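Local coordinates for protein ACDH-11, isoform b (Caenorhabditis elegans, PDB 4Y9J), which belongs to the acyl-CoA dehydrogenase family of flavoproteins and holds flavin-adenine dinucleotide in a mainly helical, four-chain assembly, at residues B[34-39]-B[551-556]; B[127-132]-B[370-375]; B[326-331]-B[363-368]; B[493-498]-B[560-565]. One frame throughout, in Å; residues are numbered along the deposited sequence.

Contact 1: residues B[34-39]-B[551-556]; sequences LDRTLR and NQSDIE
Asp-554 OD2 is gripped by two donors at once: Arg-36 NE, reaching across from helix 34-41 at 3.0 Å, and the backbone N of Asn-551, 2.9 Å away in its own segment. The second bond is half of a capping box that opens helix 552-563; the other half runs back from Asp-554 N to Asn-551 OD1, 3.1 Å long. Asparagine suits the N-cap because its short side chain can accept from the first turn; with chi1 at 60°, CG lies between the backbone N and the carbonyl carbon, and Asn-551 OD1 also accepts from Ser-553 OG at 2.8 Å.

Arg-36 meets the aspartate side-on, one nitrogen to each oxygen. Its NH2 to Asp-554 OD1 bond is 2.8 Å and nearly straight (172°), with OD1 in the guanidinium plane, whereas the NE bond, directed at the syn lone pair of OD2, is clearly more bent. Guanidinium and carboxylate are turned 45° against each other, a twisted rather than coplanar pair. A bend at chi3 brings the long arginine chain round to present this edge. The capping carboxylate is thereby probably kept ionised, and its rotation is fixed from two sides. Asp-589 of the second subunit makes a further salt bridge to Arg-36 NH2 and bonds to Ser-553 OG, so the joint between the N-terminal and C-terminal helices is also part of a subunit interface. Over one face of the guanidinium sits the Asn-551 amide, its ND2 3.2 Å from Arg-36 CZ.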
loop_
_atom_site.group_PDB
_atom_site.type_symbol
_atom_site.label_atom_id
_atom_site.label_comp_id
_atom_site.label_asym_id
_atom_site.label_seq_id
_atom_site.Cartn_x
_atom_site.Cartn_y
_atom_site.Cartn_z
ATOM N N LEU B 34 14.295 29.220 26.710
ATOM C CA LEU B 34 15.615 28.764 26.285
ATOM C C LEU B 34 16.721 29.820 26.265
ATOM O O LEU B 34 17.800 29.593 26.806
ATOM C CB LEU B 34 15.513 28.147 24.881
ATOM C CG LEU B 34 16.799 27.501 24.417
ATOM C CD1 LEU B 34 17.338 26.542 25.464
ATOM C CD2 LEU B 34 16.458 26.818 23.109
ATOM N N ASP B 35 16.478 30.932 25.583
ATOM C CA ASP B 35 17.488 31.958 25.484
ATOM C C ASP B 35 17.777 32.572 26.881
ATOM O O ASP B 35 18.943 32.782 27.224
ATOM C CB ASP B 35 17.047 33.041 24.494
ATOM C CG ASP B 35 18.090 34.189 24.327
ATOM O OD1 ASP B 35 19.153 33.968 23.682
ATOM O OD2 ASP B 35 17.820 35.308 24.814
ATOM N N ARG B 36 16.739 32.892 27.668
ATOM C CA ARG B 36 16.936 33.426 29.035
ATOM C C ARG B 36 17.780 32.475 29.882
ATOM O O ARG B 36 18.628 32.925 30.615
ATOM C CB ARG B 36 15.613 33.767 29.735
ATOM C CG ARG B 36 14.920 35.010 29.192
ATOM C CD ARG B 36 13.950 35.657 30.163
ATOM N NE ARG B 36 12.843 34.825 30.672
ATOM C CZ ARG B 36 11.774 34.438 29.972
ATOM N NH1 ARG B 36 11.628 34.771 28.692
ATOM N NH2 ARG B 36 10.829 33.697 30.556
ATOM N N THR B 37 17.571 31.170 29.731
ATOM C CA THR B 37 18.254 30.135 30.496
ATOM C C THR B 37 19.708 30.030 30.102
ATOM O O THR B 37 20.578 29.935 30.981
ATOM C CB THR B 37 17.586 28.782 30.264
ATOM O OG1 THR B 37 16.218 28.891 30.626
ATOM C CG2 THR B 37 18.265 27.673 31.065
ATOM N N LEU B 38 19.994 30.094 28.795
ATOM C CA LEU B 38 21.381 30.096 28.317
ATOM C C LEU B 38 22.172 31.341 28.770
ATOM O O LEU B 38 23.364 31.276 29.124
ATOM C CB LEU B 38 21.459 29.982 26.770
ATOM C CG LEU B 38 20.822 28.732 26.159
ATOM C CD1 LEU B 38 20.997 28.738 24.631
ATOM C CD2 LEU B 38 21.340 27.475 26.851
ATOM N N ARG B 39 21.521 32.489 28.714
ATOM C CA ARG B 39 22.111 33.709 29.282
ATOM C C ARG B 39 22.581 33.551 30.734
ATOM O O ARG B 39 23.571 34.115 31.100
ATOM C CB ARG B 39 21.111 34.848 29.258
ATOM C CG ARG B 39 20.922 35.531 27.935
ATOM C CD ARG B 39 19.857 36.608 28.053
ATOM N NE ARG B 39 19.675 37.207 26.744
ATOM C CZ ARG B 39 20.489 38.128 26.231
ATOM N NH1 ARG B 39 21.527 38.594 26.930
ATOM N NH2 ARG B 39 20.257 38.601 25.013
ATOM N N ASN B 551 11.687 37.640 33.866
ATOM C CA ASN B 551 10.549 38.568 33.733
ATOM C C ASN B 551 9.411 38.142 34.677
ATOM O O ASN B 551 9.515 37.133 35.373
ATOM C CB ASN B 551 10.080 38.656 32.277
ATOM C CG ASN B 551 9.624 37.327 31.738
ATOM O OD1 ASN B 551 9.050 36.521 32.468
ATOM N ND2 ASN B 551 9.925 37.058 30.481
ATOM N N GLN B 552 8.320 38.886 34.672
ATOM C CA GLN B 552 7.183 38.638 35.569
ATOM C C GLN B 552 6.622 37.213 35.391
ATOM O O GLN B 552 6.277 36.554 36.370
ATOM C CB GLN B 552 6.107 39.697 35.364
ATOM C CG GLN B 552 4.960 39.630 36.370
ATOM C CD GLN B 552 5.437 39.777 37.799
ATOM O OE1 GLN B 552 6.437 40.390 38.039
ATOM N NE2 GLN B 552 4.745 39.181 38.734
ATOM N N SER B 553 6.598 36.724 34.161
ATOM C CA SER B 553 6.086 35.363 33.903
ATOM C C SER B 553 6.960 34.356 34.664
ATOM O O SER B 553 6.462 33.348 35.160
ATOM C CB SER B 553 6.083 35.033 32.412
ATOM O OG SER B 553 7.323 34.420 31.938
ATOM N N ASP B 554 8.255 34.642 34.825
ATOM C CA ASP B 554 9.132 33.699 35.483
ATOM C C ASP B 554 8.746 33.548 36.946
ATOM O O ASP B 554 8.767 32.428 37.482
ATOM C CB ASP B 554 10.610 34.127 35.361
ATOM C CG ASP B 554 11.170 33.956 33.930
ATOM O OD1 ASP B 554 10.846 32.966 33.226
ATOM O OD2 ASP B 554 12.000 34.808 33.501
ATOM N N ILE B 555 8.387 34.640 37.600
ATOM C CA ILE B 555 7.946 34.586 39.032
ATOM C C ILE B 555 6.619 33.829 39.183
ATOM O O ILE B 555 6.446 32.987 40.053
ATOM C CB ILE B 555 7.802 35.992 39.679
ATOM C CG1 ILE B 555 9.163 36.663 39.844
ATOM C CG2 ILE B 555 7.180 35.889 41.066
ATOM C CD1 ILE B 555 9.123 38.169 40.000
ATOM N N GLU B 556 5.688 34.145 38.312
ATOM C CA GLU B 556 4.372 33.541 38.372
ATOM C C GLU B 556 4.433 32.021 38.117
ATOM O O GLU B 556 3.715 31.240 38.739
ATOM C CB GLU B 556 3.484 34.197 37.339
ATOM C CG GLU B 556 2.047 33.734 37.468
ATOM C CD GLU B 556 1.401 34.076 38.828
ATOM O OE1 GLU B 556 0.371 33.401 39.188
ATOM O OE2 GLU B 556 1.894 35.042 39.496
#

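Contact 2: residues B[127-132]-B[370-375]; sequences HQVAKL and LLLFEA
The segments 127-132 and 370-375 are helical and run roughly antiparallel, at 141° between their N-to-C directions, with their axes 10.2 Å apart at closest approach. Val-129 and Phe-373 are the nearest residues by backbone, CA to CA 7.7 Å, a spacing that side chains of moderate size can bridge.

Val-129 points toward the partner helix and meets Leu-372 tip to tip, its CG1 3.9 Å from Leu-372 CD1. The valine branch is placed there by chi1 of 170°, which sets CG1 opposite the backbone N; Leu-372 extends in the same sense, and its forked end receives the methyl with CG and both CD atoms at similar range. Phe-373 reaches over with the far end of its ring. Its CE1 lies 4.0 Å from Val-129 CG1, and its CZ comes to 3.8 Å from Ala-130 CA, which sits at the ring edge, near the ring plane. Alanine suits this spot because its small side chain lets the ring edge come up to the helix backbone; CB itself is 4.0 Å from Phe-373 CZ.

Val-321 of helix 304-338 touches both Val-129 and Leu-372, and Leu-54 of helix 44-74 packs on Ala-130, so the contact lies within the buried helical core joining the N-terminal and C-terminal parts of the acyl-CoA dehydrogenase fold. The side chains that meet here are all hydrocarbon, so cohesion rests on shape and the exclusion of water; the ring edge also lies against the Ala-130 backbone, without a directional bond.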
loop_
_atom_site.group_PDB
_atom_site.type_symbol
_atom_site.label_atom_id
_atom_site.label_comp_id
_atom_site.label_asym_id
_atom_site.label_seq_id
_atom_site.Cartn_x
_atom_site.Cartn_y
_atom_site.Cartn_z
ATOM N N HIS B 127 25.356 23.752 25.103
ATOM C CA HIS B 127 25.155 24.093 23.722
ATOM C C HIS B 127 24.491 22.870 23.015
ATOM O O HIS B 127 23.461 23.006 22.397
ATOM C CB HIS B 127 26.509 24.452 23.110
ATOM C CG HIS B 127 26.474 24.839 21.670
ATOM N ND1 HIS B 127 27.597 25.269 21.009
ATOM C CD2 HIS B 127 25.458 24.924 20.784
ATOM C CE1 HIS B 127 27.290 25.571 19.761
ATOM N NE2 HIS B 127 25.993 25.348 19.599
ATOM N N GLN B 128 25.068 21.701 23.213
ATOM C CA GLN B 128 24.639 20.480 22.574
ATOM C C GLN B 128 23.256 20.122 22.928
ATOM O O GLN B 128 22.422 19.804 22.030
ATOM C CB GLN B 128 25.583 19.328 22.904
ATOM C CG GLN B 128 25.271 18.057 22.128
ATOM C CD GLN B 128 25.751 16.787 22.772
ATOM O OE1 GLN B 128 26.072 16.737 23.966
ATOM N NE2 GLN B 128 25.752 15.721 21.983
ATOM N N VAL B 129 22.935 20.149 24.218
ATOM C CA VAL B 129 21.583 19.870 24.647
ATOM C C VAL B 129 20.521 20.835 24.074
ATOM O O VAL B 129 19.473 20.407 23.636
ATOM C CB VAL B 129 21.494 19.701 26.204
ATOM C CG1 VAL B 129 20.068 19.662 26.670
ATOM C CG2 VAL B 129 22.151 18.393 26.599
ATOM N N ALA B 130 20.833 22.125 24.013
ATOM C CA ALA B 130 19.925 23.124 23.397
ATOM C C ALA B 130 19.708 22.837 21.892
ATOM O O ALA B 130 18.597 22.929 21.358
ATOM C CB ALA B 130 20.547 24.538 23.579
ATOM N N LYS B 131 20.784 22.429 21.224
ATOM C CA LYS B 131 20.705 22.156 19.801
ATOM C C LYS B 131 19.855 20.909 19.541
ATOM O O LYS B 131 19.020 20.910 18.644
ATOM C CB LYS B 131 22.091 22.054 19.155
ATOM C CG LYS B 131 22.062 22.354 17.678
ATOM C CD LYS B 131 23.466 22.471 17.090
ATOM C CE LYS B 131 23.350 23.149 15.735
ATOM N NZ LYS B 131 24.665 23.505 15.143
ATOM N N LEU B 132 20.055 19.871 20.338
ATOM C CA LEU B 132 19.247 18.678 20.309
ATOM C C LEU B 132 17.787 18.965 20.596
ATOM O O LEU B 132 16.873 18.328 19.985
ATOM C CB LEU B 132 19.761 17.637 21.311
ATOM C CG LEU B 132 21.102 17.016 20.963
ATOM C CD1 LEU B 132 21.706 16.389 22.218
ATOM C CD2 LEU B 132 20.897 15.946 19.902
ATOM N N LEU B 370 14.066 23.296 32.991
ATOM C CA LEU B 370 15.176 23.768 33.860
ATOM C C LEU B 370 15.873 22.544 34.428
ATOM O O LEU B 370 17.052 22.564 34.609
ATOM C CB LEU B 370 14.658 24.719 34.914
ATOM C CG LEU B 370 14.216 26.077 34.389
ATOM C CD1 LEU B 370 14.177 27.041 35.528
ATOM C CD2 LEU B 370 15.143 26.624 33.290
ATOM N N LEU B 371 15.134 21.470 34.711
ATOM C CA LEU B 371 15.719 20.237 35.200
ATOM C C LEU B 371 16.640 19.679 34.124
ATOM O O LEU B 371 17.700 19.176 34.449
ATOM C CB LEU B 371 14.643 19.237 35.625
ATOM C CG LEU B 371 14.966 17.996 36.481
ATOM C CD1 LEU B 371 15.382 18.404 37.872
ATOM C CD2 LEU B 371 13.786 17.014 36.579
ATOM N N LEU B 372 16.205 19.723 32.856
ATOM C CA LEU B 372 17.014 19.256 31.749
ATOM C C LEU B 372 18.329 19.983 31.656
ATOM O O LEU B 372 19.383 19.359 31.425
ATOM C CB LEU B 372 16.282 19.463 30.444
ATOM C CG LEU B 372 17.094 19.245 29.166
ATOM C CD1 LEU B 372 17.598 17.807 29.047
ATOM C CD2 LEU B 372 16.251 19.635 27.951
ATOM N N PHE B 373 18.283 21.304 31.778
ATOM C CA PHE B 373 19.513 22.099 31.688
ATOM C C PHE B 373 20.403 21.970 32.934
ATOM O O PHE B 373 21.599 22.014 32.809
ATOM C CB PHE B 373 19.208 23.550 31.259
ATOM C CG PHE B 373 19.049 23.643 29.792
ATOM C CD1 PHE B 373 20.176 23.644 28.974
ATOM C CD2 PHE B 373 17.799 23.577 29.207
ATOM C CE1 PHE B 373 20.055 23.600 27.580
ATOM C CE2 PHE B 373 17.670 23.516 27.812
ATOM C CZ PHE B 373 18.800 23.541 27.007
ATOM N N GLU B 374 19.815 21.703 34.098
ATOM C CA GLU B 374 20.597 21.335 35.289
ATOM C C GLU B 374 21.310 19.992 35.046
ATOM O O GLU B 374 22.465 19.832 35.380
ATOM C CB GLU B 374 19.683 21.219 36.515
ATOM C CG GLU B 374 20.346 20.605 37.762
ATOM C CD GLU B 374 21.220 21.569 38.517
ATOM O OE1 GLU B 374 21.490 22.665 37.988
ATOM O OE2 GLU B 374 21.665 21.215 39.630
ATOM N N ALA B 375 20.637 19.038 34.403
ATOM C CA ALA B 375 21.340 17.778 33.995
ATOM C C ALA B 375 22.518 18.027 32.987
ATOM O O ALA B 375 23.576 17.455 33.130
ATOM C CB ALA B 375 20.331 16.774 33.464
#

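Contact 3: residues B[326-331]-B[363-368]; sequences YMRRII and VDTRGS
Three side chains of helix 304-338 converge on Thr-365. Ile-331 comes at it end-on, CD1 lying 3.5 Å from Thr-365 OG1, while Met-327 slides past in the opposite direction and brings its terminal methyl CE to 3.6 Å from the same oxygen. The other branch of the threonine, CG2, lies over one face of the Arg-328 guanidinium, 3.8 Å from NH2. A beta-branched residue with one methyl and one hydroxyl suits this place: it offers apolar surface to the arginine and, with chi1 of -67°, turns OG1 to lie beside its own backbone N. There the hydroxyl is bonded to the carbonyl O of Met-361, one turn earlier, which satisfies a hydroxyl that has the methyls of Met-327 and Ile-331 against it.

The two helices, 304-338 and 352-383, are long neighbours in the mainly helical C-terminal domain of the acyl-CoA dehydrogenase fold, and their segments here run roughly antiparallel, 146° between their N-to-C directions, with axes 10.4 Å apart. Their backbones are nearest at Met-327 and Thr-365, CA to CA 6.8 Å.

Further out, the buried arginine is held by acids. Bends at chi2 and chi3 curl the Arg-328 chain so that its head reaches the threonine, while NH1 pairs with Glu-362 and NE with Asp-31. Glu-362 also pairs with Arg-366 NE, and so stands between two arginines whose nearest charged atoms, Arg-328 NH2 and Arg-366 NE, are 5.1 Å apart. On the other flank, Met-413 of helix 389-419 packs against both Met-327 and Thr-365.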
loop_
_atom_site.group_PDB
_atom_site.type_symbol
_atom_site.label_atom_id
_atom_site.label_comp_id
_atom_site.label_asym_id
_atom_site.label_seq_id
_atom_site.Cartn_x
_atom_site.Cartn_y
_atom_site.Cartn_z
ATOM N N TYR B 326 8.690 17.566 22.230
ATOM C CA TYR B 326 7.283 17.340 21.833
ATOM C C TYR B 326 6.315 18.234 22.618
ATOM O O TYR B 326 5.363 18.786 22.041
ATOM C CB TYR B 326 6.893 15.881 21.986
ATOM C CG TYR B 326 7.650 14.972 21.038
ATOM C CD1 TYR B 326 7.651 15.209 19.695
ATOM C CD2 TYR B 326 8.367 13.870 21.494
ATOM C CE1 TYR B 326 8.343 14.391 18.818
ATOM C CE2 TYR B 326 9.039 13.034 20.618
ATOM C CZ TYR B 326 9.028 13.314 19.281
ATOM O OH TYR B 326 9.741 12.592 18.347
ATOM N N MET B 327 6.579 18.377 23.915
ATOM C CA MET B 327 5.784 19.258 24.771
ATOM C C MET B 327 5.868 20.709 24.297
ATOM O O MET B 327 4.854 21.382 24.052
ATOM C CB MET B 327 6.214 19.107 26.215
ATOM C CG MET B 327 5.966 17.722 26.786
ATOM S SD MET B 327 6.932 17.222 28.270
ATOM C CE MET B 327 6.424 18.481 29.324
ATOM N N ARG B 328 7.073 21.202 24.097
ATOM C CA ARG B 328 7.250 22.570 23.600
ATOM C C ARG B 328 6.669 22.723 22.201
ATOM O O ARG B 328 6.047 23.761 21.905
ATOM C CB ARG B 328 8.716 22.945 23.614
ATOM C CG ARG B 328 9.088 24.254 22.864
ATOM C CD ARG B 328 8.412 25.483 23.394
ATOM N NE ARG B 328 8.727 25.666 24.818
ATOM C CZ ARG B 328 7.900 26.068 25.767
ATOM N NH1 ARG B 328 6.625 26.340 25.479
ATOM N NH2 ARG B 328 8.351 26.213 27.029
ATOM N N ARG B 329 6.884 21.751 21.327
ATOM C CA ARG B 329 6.385 21.879 19.960
ATOM C C ARG B 329 4.819 22.043 19.926
ATOM O O ARG B 329 4.295 22.934 19.280
ATOM C CB ARG B 329 6.865 20.713 19.069
ATOM C CG ARG B 329 6.311 20.719 17.659
ATOM C CD ARG B 329 6.709 21.991 16.922
ATOM N NE ARG B 329 8.176 22.121 16.723
ATOM C CZ ARG B 329 8.851 21.606 15.693
ATOM N NH1 ARG B 329 8.248 20.829 14.802
ATOM N NH2 ARG B 329 10.165 21.803 15.604
ATOM N N ILE B 330 4.121 21.201 20.649
ATOM C CA ILE B 330 2.681 21.257 20.655
ATOM C C ILE B 330 2.204 22.554 21.235
ATOM O O ILE B 330 1.280 23.126 20.714
ATOM C CB ILE B 330 2.031 19.982 21.222
ATOM C CG1 ILE B 330 0.559 19.878 20.763
ATOM C CG2 ILE B 330 2.046 19.996 22.728
ATOM C CD1 ILE B 330 0.417 19.720 19.265
ATOM N N ILE B 331 2.856 23.085 22.261
ATOM C CA ILE B 331 2.438 24.308 22.847
ATOM C C ILE B 331 2.733 25.467 21.873
ATOM O O ILE B 331 1.942 26.373 21.726
ATOM C CB ILE B 331 3.179 24.546 24.201
ATOM C CG1 ILE B 331 2.794 23.516 25.266
ATOM C CG2 ILE B 331 2.968 25.972 24.719
ATOM C CD1 ILE B 331 3.651 23.675 26.527
ATOM N N VAL B 363 3.642 26.008 32.505
ATOM C CA VAL B 363 4.254 25.959 33.841
ATOM C C VAL B 363 4.980 24.614 34.048
ATOM O O VAL B 363 6.138 24.567 34.469
ATOM C CB VAL B 363 3.169 26.126 34.933
ATOM C CG1 VAL B 363 3.692 25.752 36.329
ATOM C CG2 VAL B 363 2.599 27.531 34.948
ATOM N N ASP B 364 4.310 23.519 33.681
ATOM C CA ASP B 364 4.865 22.192 33.883
ATOM C C ASP B 364 6.071 21.944 32.948
ATOM O O ASP B 364 7.010 21.285 33.325
ATOM C CB ASP B 364 3.778 21.112 33.663
ATOM C CG ASP B 364 2.776 21.010 34.831
ATOM O OD1 ASP B 364 3.058 21.508 35.958
ATOM O OD2 ASP B 364 1.704 20.350 34.590
ATOM N N THR B 365 6.033 22.503 31.750
ATOM C CA THR B 365 7.058 22.318 30.736
ATOM C C THR B 365 8.307 23.117 31.173
ATOM O O THR B 365 9.393 22.639 31.005
ATOM C CB THR B 365 6.541 22.804 29.372
ATOM O OG1 THR B 365 5.450 21.935 28.923
ATOM C CG2 THR B 365 7.614 22.763 28.368
ATOM N N ARG B 366 8.119 24.328 31.701
ATOM C CA ARG B 366 9.251 25.125 32.114
ATOM C C ARG B 366 10.025 24.452 33.234
ATOM O O ARG B 366 11.251 24.498 33.247
ATOM C CB ARG B 366 8.833 26.513 32.527
ATOM C CG ARG B 366 8.348 27.345 31.386
ATOM C CD ARG B 366 8.150 28.781 31.790
ATOM N NE ARG B 366 7.518 29.605 30.778
ATOM C CZ ARG B 366 7.527 30.936 30.817
ATOM N NH1 ARG B 366 8.119 31.617 31.816
ATOM N NH2 ARG B 366 6.918 31.595 29.849
ATOM N N GLY B 367 9.338 23.830 34.172
ATOM C CA GLY B 367 10.014 23.161 35.294
ATOM C C GLY B 367 10.938 22.030 34.790
ATOM O O GLY B 367 12.098 21.897 35.155
ATOM N N SER B 368 10.395 21.213 33.941
ATOM C CA SER B 368 11.194 20.112 33.382
ATOM C C SER B 368 12.335 20.570 32.446
ATOM O O SER B 368 13.367 19.977 32.344
ATOM C CB SER B 368 10.297 19.109 32.704
ATOM O OG SER B 368 9.527 18.543 33.677
#

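Contact 4: residues B[493-498]-B[560-565]; sequences EAVESA and RYCCEQ
Val-495 meets Cys-562 through one of its methyls, CG2 lying 3.8 Å from Cys-562 SG. Both atoms are placed by the first torsion: chi1 of Val-495 is 173°, which sends CG1 opposite the backbone N and leaves CG2 opposite the carbonyl carbon, and Cys-562 likewise holds SG opposite its carbonyl carbon at -71°. The compact, polarisable thiol acts here as an apolar filler.

Next to it, Ala-494 points at the partner helix, where its methyl group rests against the backbone: CB is 3.5 Å from Cys-562 O. So small a side chain lets the segments draw close, and the CA atoms of Ala-494 and Cys-562 are 6.3 Å apart. Cys-563 SG lies 4.3 Å from Ala-494 CB, a loose apolar touch.

Beyond helix 552-563, Gln-565 folds back, its NE2 donating to Tyr-561 O (3.1 Å) and lying over one face of the Tyr-561 ring. Leu-567 packs on both Ala-494 and Val-495, while Val-474 and Leu-478 of helix 466-478 also cover the valine. This is close helix-helix packing through alanine and cysteine within the helical acyl-CoA dehydrogenase 11 C-terminal domain-like region, where helices 486-512 and 552-563 pack together.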
loop_
_atom_site.group_PDB
_atom_site.type_symbol
_atom_site.label_atom_id
_atom_site.label_comp_id
_atom_site.label_asym_id
_atom_site.label_seq_id
_atom_site.Cartn_x
_atom_site.Cartn_y
_atom_site.Cartn_z
ATOM N N GLU B 493 9.094 28.265 50.801
ATOM C CA GLU B 493 8.641 27.534 51.989
ATOM C C GLU B 493 7.951 26.233 51.575
ATOM O O GLU B 493 8.014 25.236 52.288
ATOM C CB GLU B 493 7.698 28.370 52.855
ATOM C CG GLU B 493 8.417 29.559 53.466
ATOM C CD GLU B 493 7.504 30.627 54.037
ATOM O OE1 GLU B 493 6.278 30.524 53.919
ATOM O OE2 GLU B 493 8.021 31.583 54.618
ATOM N N ALA B 494 7.312 26.234 50.416
ATOM C CA ALA B 494 6.699 24.987 49.873
ATOM C C ALA B 494 7.758 23.890 49.559
ATOM O O ALA B 494 7.632 22.716 49.954
ATOM C CB ALA B 494 5.882 25.321 48.662
ATOM N N VAL B 495 8.834 24.294 48.905
ATOM C CA VAL B 495 9.903 23.378 48.573
ATOM C C VAL B 495 10.590 22.839 49.860
ATOM O O VAL B 495 10.806 21.631 50.017
ATOM C CB VAL B 495 10.914 24.089 47.661
ATOM C CG1 VAL B 495 12.120 23.202 47.453
ATOM C CG2 VAL B 495 10.310 24.437 46.324
ATOM N N GLU B 496 10.910 23.730 50.800
ATOM C CA GLU B 496 11.518 23.289 52.091
ATOM C C GLU B 496 10.704 22.268 52.870
ATOM O O GLU B 496 11.235 21.299 53.482
ATOM C CB GLU B 496 11.849 24.469 52.991
ATOM C CG GLU B 496 13.118 25.147 52.520
ATOM C CD GLU B 496 13.381 26.448 53.209
ATOM O OE1 GLU B 496 12.472 26.963 53.929
ATOM O OE2 GLU B 496 14.519 26.929 53.053
ATOM N N SER B 497 9.415 22.535 52.864
ATOM C CA SER B 497 8.429 21.665 53.534
ATOM C C SER B 497 8.362 20.282 52.879
ATOM O O SER B 497 8.352 19.253 53.565
ATOM C CB SER B 497 7.048 22.285 53.455
ATOM O OG SER B 497 6.153 21.511 54.212
ATOM N N ALA B 498 8.350 20.281 51.557
ATOM C CA ALA B 498 8.285 19.028 50.815
ATOM C C ALA B 498 9.582 18.258 50.986
ATOM O O ALA B 498 9.573 17.047 51.170
ATOM C CB ALA B 498 7.988 19.285 49.353
ATOM N N ARG B 560 3.298 29.121 40.737
ATOM C CA ARG B 560 2.301 28.081 40.348
ATOM C C ARG B 560 2.855 26.672 40.417
ATOM O O ARG B 560 2.198 25.745 40.903
ATOM C CB ARG B 560 1.739 28.378 38.979
ATOM C CG ARG B 560 1.002 29.699 38.944
ATOM C CD ARG B 560 0.344 29.869 37.612
ATOM N NE ARG B 560 -0.291 31.168 37.430
ATOM C CZ ARG B 560 -1.084 31.476 36.408
ATOM N NH1 ARG B 560 -1.394 30.563 35.544
ATOM N NH2 ARG B 560 -1.615 32.683 36.284
ATOM N N TYR B 561 4.101 26.510 40.009
ATOM C CA TYR B 561 4.704 25.181 40.029
ATOM C C TYR B 561 4.832 24.740 41.488
ATOM O O TYR B 561 4.574 23.588 41.803
ATOM C CB TYR B 561 6.102 25.198 39.353
ATOM C CG TYR B 561 6.664 23.819 39.138
ATOM C CD1 TYR B 561 7.294 23.139 40.168
ATOM C CD2 TYR B 561 6.565 23.195 37.892
ATOM C CE1 TYR B 561 7.773 21.848 39.972
ATOM C CE2 TYR B 561 7.028 21.904 37.695
ATOM C CZ TYR B 561 7.654 21.257 38.752
ATOM O OH TYR B 561 8.094 19.992 38.569
ATOM N N CYS B 562 5.247 25.643 42.357
ATOM C CA CYS B 562 5.580 25.239 43.702
ATOM C C CYS B 562 4.373 25.199 44.648
ATOM O O CYS B 562 4.346 24.418 45.597
ATOM C CB CYS B 562 6.625 26.169 44.296
ATOM S SG CYS B 562 8.247 25.954 43.558
ATOM N N CYS B 563 3.429 26.105 44.468
ATOM C CA CYS B 563 2.400 26.271 45.454
ATOM C C CYS B 563 1.072 25.725 45.007
ATOM O O CYS B 563 0.195 25.667 45.809
ATOM C CB CYS B 563 2.220 27.739 45.774
ATOM S SG CYS B 563 3.736 28.387 46.554
ATOM N N GLU B 564 0.897 25.473 43.722
ATOM C CA GLU B 564 -0.452 25.086 43.168
ATOM C C GLU B 564 -0.586 23.652 42.755
ATOM O O GLU B 564 -1.651 23.236 42.285
ATOM C CB GLU B 564 -0.862 25.972 41.985
ATOM C CG GLU B 564 -1.145 27.406 42.419
ATOM C CD GLU B 564 -1.618 28.338 41.318
ATOM O OE1 GLU B 564 -1.565 27.983 40.151
ATOM O OE2 GLU B 564 -2.036 29.477 41.635
ATOM N N GLN B 565 0.454 22.870 42.973
ATOM C CA GLN B 565 0.350 21.426 42.864
ATOM C C GLN B 565 1.125 20.843 44.029
ATOM O O GLN B 565 2.055 21.458 44.571
ATOM C CB GLN B 565 0.898 20.937 41.547
ATOM C CG GLN B 565 2.287 21.459 41.281
ATOM C CD GLN B 565 2.843 20.955 39.987
ATOM O OE1 GLN B 565 2.126 20.248 39.191
ATOM N NE2 GLN B 565 4.096 21.320 39.720
#

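Overall arrangement
From the N terminus, helix 34-41 opens the longest loop, closed by contact 1 only at helix 552-563. Nested within it is contact 2, which runs from helix 121-135 to helix 352-383; nested in turn is contact 3, joining helix 304-338 to an earlier part of that same helix 352-383. Contact 4 follows contacts 2 and 3 in series but crosses contact 1, since 493-498 precedes 551-556 and 560-565 comes after it. Helix 352-383 is therefore shared by contacts 2 and 3, and helix 552-563 by contacts 1 and 4. Arg-366 of contact 3 reaches Ser-553 of contact 1, and Tyr-561 packs on Gly-367, tying the C-terminal helices to the core.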